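Local atomic coordinates of alpha-ketoglutarate-dependent 2,4-dichlorophenoxyacetate dioxygenase (PDB entry 5BKE), a protein that probably acts as a metal- and 2-oxoglutarate-dependent dioxygenase of the TfdA family that degrades aryloxyalkanoate herbicides. Residues C[199-203]-C[204-208]. Sequence-based numbering, arbitrary orientation.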
ATOM      1  N   VAL C 199      24.866  16.151 -15.827  1.00 24.44           N
ATOM      2  CA  VAL C 199      23.803  16.126 -14.823  1.00 24.20           C
ATOM      3  C   VAL C 199      24.111  17.165 -13.751  1.00 24.47           C
ATOM      4  O   VAL C 199      25.173  17.116 -13.103  1.00 25.08           O
ATOM      5  CB  VAL C 199      23.628  14.723 -14.199  1.00 23.94           C
ATOM      6  CG1 VAL C 199      22.513  14.729 -13.151  1.00 23.95           C
ATOM      7  CG2 VAL C 199      23.336  13.690 -15.280  1.00 22.92           C
ATOM      8  N   ARG C 200      23.188  18.107 -13.576  1.00 24.90           N
ATOM      9  CA  ARG C 200      23.393  19.194 -12.612  1.00 26.15           C
ATOM     10  C   ARG C 200      22.338  19.202 -11.513  1.00 26.66           C
ATOM     11  O   ARG C 200      21.252  18.633 -11.684  1.00 27.33           O
ATOM     12  CB  ARG C 200      23.541  20.550 -13.319  1.00 26.56           C
ATOM     13  CG  ARG C 200      22.280  21.114 -13.958  1.00 27.32           C
ATOM     14  CD  ARG C 200      22.594  22.295 -14.876  1.00 27.34           C
ATOM     15  NE  ARG C 200      23.197  23.449 -14.189  1.00 27.50           N
ATOM     16  CZ  ARG C 200      23.524  24.598 -14.789  1.00 27.75           C
ATOM     17  NH1 ARG C 200      23.299  24.762 -16.088  1.00 27.35           N
ATOM     18  NH2 ARG C 200      24.063  25.595 -14.091  1.00 26.33           N
ATOM     19  N   THR C 201      22.678  19.811 -10.378  1.00 27.10           N
ATOM     20  CA  THR C 201      21.770  19.885  -9.228  1.00 27.36           C
ATOM     21  C   THR C 201      21.480  21.342  -8.887  1.00 26.70           C
ATOM     22  O   THR C 201      22.403  22.121  -8.660  1.00 25.60           O
ATOM     23  CB  THR C 201      22.342  19.107  -8.013  1.00 28.66           C
ATOM     24  OG1 THR C 201      22.423  17.714  -8.338  1.00 30.91           O
ATOM     25  CG2 THR C 201      21.457  19.258  -6.776  1.00 29.49           C
ATOM     26  N   HIS C 202      20.195  21.698  -8.856  1.00 26.43           N
ATOM     27  CA  HIS C 202      19.776  23.070  -8.566  1.00 26.16           C
ATOM     28  C   HIS C 202      20.120  23.457  -7.122  1.00 27.67           C
ATOM     29  O   HIS C 202      19.885  22.663  -6.203  1.00 27.04           O
ATOM     30  CB  HIS C 202      18.283  23.252  -8.827  1.00 24.87           C
ATOM     31  CG  HIS C 202      17.863  24.687  -8.893  1.00 24.79           C
ATOM     32  ND1 HIS C 202      17.524  25.415  -7.773  1.00 24.01           N
ATOM     33  CD2 HIS C 202      17.770  25.542  -9.940  1.00 23.96           C
ATOM     34  CE1 HIS C 202      17.220  26.650  -8.128  1.00 23.78           C
ATOM     35  NE2 HIS C 202      17.364  26.754  -9.437  1.00 24.09           N
ATOM     36  N   PRO C 203      20.682  24.669  -6.917  1.00 27.91           N
ATOM     37  CA  PRO C 203      21.135  25.050  -5.569  1.00 28.36           C
ATOM     38  C   PRO C 203      20.036  25.265  -4.514  1.00 29.10           C
ATOM     39  O   PRO C 203      20.328  25.196  -3.320  1.00 31.40           O
ATOM     40  CB  PRO C 203      21.913  26.351  -5.814  1.00 28.54           C
ATOM     41  CG  PRO C 203      21.355  26.888  -7.091  1.00 28.51           C
ATOM     42  CD  PRO C 203      21.077  25.675  -7.925  1.00 28.09           C
ATOM     43  N   VAL C 204      18.800  25.516  -4.943  1.00 28.42           N
ATOM     44  CA  VAL C 204      17.709  25.825  -4.018  1.00 27.63           C
ATOM     45  C   VAL C 204      16.932  24.553  -3.667  1.00 28.06           C
ATOM     46  O   VAL C 204      16.906  24.151  -2.505  1.00 27.47           O
ATOM     47  CB  VAL C 204      16.764  26.942  -4.553  1.00 27.25           C
ATOM     48  CG1 VAL C 204      15.586  27.168  -3.612  1.00 26.15           C
ATOM     49  CG2 VAL C 204      17.526  28.246  -4.760  1.00 25.72           C
ATOM     50  N   HIS C 205      16.311  23.924  -4.667  1.00 27.33           N
ATOM     51  CA  HIS C 205      15.427  22.780  -4.414  1.00 25.92           C
ATOM     52  C   HIS C 205      16.088  21.429  -4.663  1.00 26.76           C
ATOM     53  O   HIS C 205      15.489  20.382  -4.387  1.00 28.26           O
ATOM     54  CB  HIS C 205      14.093  22.907  -5.169  1.00 24.78           C
ATOM     55  CG  HIS C 205      14.234  23.262  -6.620  1.00 23.95           C
ATOM     56  ND1 HIS C 205      15.008  22.534  -7.498  1.00 22.89           N
ATOM     57  CD2 HIS C 205      13.687  24.268  -7.344  1.00 23.41           C
ATOM     58  CE1 HIS C 205      14.920  23.067  -8.702  1.00 22.82           C
ATOM     59  NE2 HIS C 205      14.134  24.127  -8.634  1.00 22.75           N
ATOM     60  N   ARG C 206      17.319  21.464  -5.179  1.00 26.98           N
ATOM     61  CA  ARG C 206      18.155  20.271  -5.388  1.00 28.21           C
ATOM     62  C   ARG C 206      17.644  19.242  -6.415  1.00 27.83           C
ATOM     63  O   ARG C 206      18.158  18.111  -6.477  1.00 27.45           O
ATOM     64  CB  ARG C 206      18.534  19.615  -4.048  1.00 31.04           C
ATOM     65  CG  ARG C 206      19.428  20.496  -3.175  1.00 32.96           C
ATOM     66  CD  ARG C 206      19.999  19.742  -1.985  1.00 34.91           C
ATOM     67  NE  ARG C 206      20.933  18.680  -2.387  1.00 37.24           N
ATOM     68  CZ  ARG C 206      22.238  18.844  -2.604  1.00 37.01           C
ATOM     69  NH1 ARG C 206      22.809  20.036  -2.470  1.00 38.99           N
ATOM     70  NH2 ARG C 206      22.976  17.805  -2.968  1.00 36.69           N
ATOM     71  N   ARG C 207      16.662  19.641  -7.230  1.00 26.82           N
ATOM     72  CA  ARG C 207      16.226  18.830  -8.376  1.00 26.38           C
ATOM     73  C   ARG C 207      17.413  18.617  -9.311  1.00 26.34           C
ATOM     74  O   ARG C 207      18.179  19.553  -9.570  1.00 24.85           O
ATOM     75  CB  ARG C 207      15.087  19.501  -9.148  1.00 25.64           C
ATOM     76  CG  ARG C 207      13.752  19.610  -8.412  1.00 26.83           C
ATOM     77  CD  ARG C 207      12.944  18.319  -8.426  1.00 27.79           C
ATOM     78  NE  ARG C 207      12.550  17.863  -9.764  1.00 28.71           N
ATOM     79  CZ  ARG C 207      11.521  18.332 -10.467  1.00 29.67           C
ATOM     80  NH1 ARG C 207      10.755  19.304  -9.985  1.00 30.68           N
ATOM     81  NH2 ARG C 207      11.255  17.827 -11.664  1.00 28.92           N
ATOM     82  N   LYS C 208      17.577  17.377  -9.765  1.00 26.38           N
ATOM     83  CA  LYS C 208      18.549  17.029 -10.787  1.00 26.54           C
ATOM     84  C   LYS C 208      17.973  17.335 -12.169  1.00 25.91           C
ATOM     85  O   LYS C 208      16.764  17.250 -12.381  1.00 25.21           O
ATOM     86  CB  LYS C 208      18.919  15.551 -10.698  1.00 28.83           C
ATOM     87  CG  LYS C 208      19.835  15.188  -9.550  1.00 31.11           C
ATOM     88  CD  LYS C 208      20.396  13.792  -9.756  1.00 33.25           C
ATOM     89  CE  LYS C 208      21.629  13.578  -8.900  1.00 35.82           C
ATOM     90  NZ  LYS C 208      22.034  12.146  -8.869  1.00 37.64           N
TER
HETATM   91  O   HOH W   1      22.000  22.826  -2.469  1.00 56.82           O
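The imidazole of His202 overlaps the ring of His205 in an offset stack, with centroids 4.1 Å apart and planes inclined by 21°. Both rings sit in a beta hairpin, where the chain leaves strand 194-201, turns through Pro203 to Arg207 and enters strand 208-210 antiparallel to it. Strand 208-210 is an outer strand of a four-stranded antiparallel sheet of this TauD/TfdA-type dioxygenase, and 194-201 lies next to it.

His202 CG lies anti to the backbone N (chi1 -165°), which carries the ring over the turn, and with chi2 at -86° ND1 faces the N-H of Val204. Val204 N donates to His202 ND1 at 3.1 Å, from a position tilted out of the ring plane. Val204 CB meets the same ring at its edge. Pro203 CD covers the face opposite His205. His202 NE2 is hydrogen-bonded to Asp258 OD2, so both ring nitrogens have partners. An alanine at His202 would probably leave the Val204 N-H without its acceptor and the His205 ring without its stacking partner.

His205 ND1 takes a weak hydrogen bond from the N-H of Arg207 at the ring edge, and its NE2 is hydrogen-bonded to the backbone O of Asp38 in helix 27-40. The hairpin backbone is closed by a nearly straight bond, 3.0 Å from His202 N to Arg207 O. Beyond it, Thr201 and Lys208 form a non-hydrogen-bonded pair with side chains on the same face. Lys208 CG passes Thr201 OG1, CD reaches Val199 CG1, and NZ goes on to a salt bridge with Glu163. Thr201 CG2 lies 4.2 Å above the plane of the Arg206 guanidinium, over its centre. A water accepts from Arg206 NH1 at 2.9 Å and donates to Pro203 O.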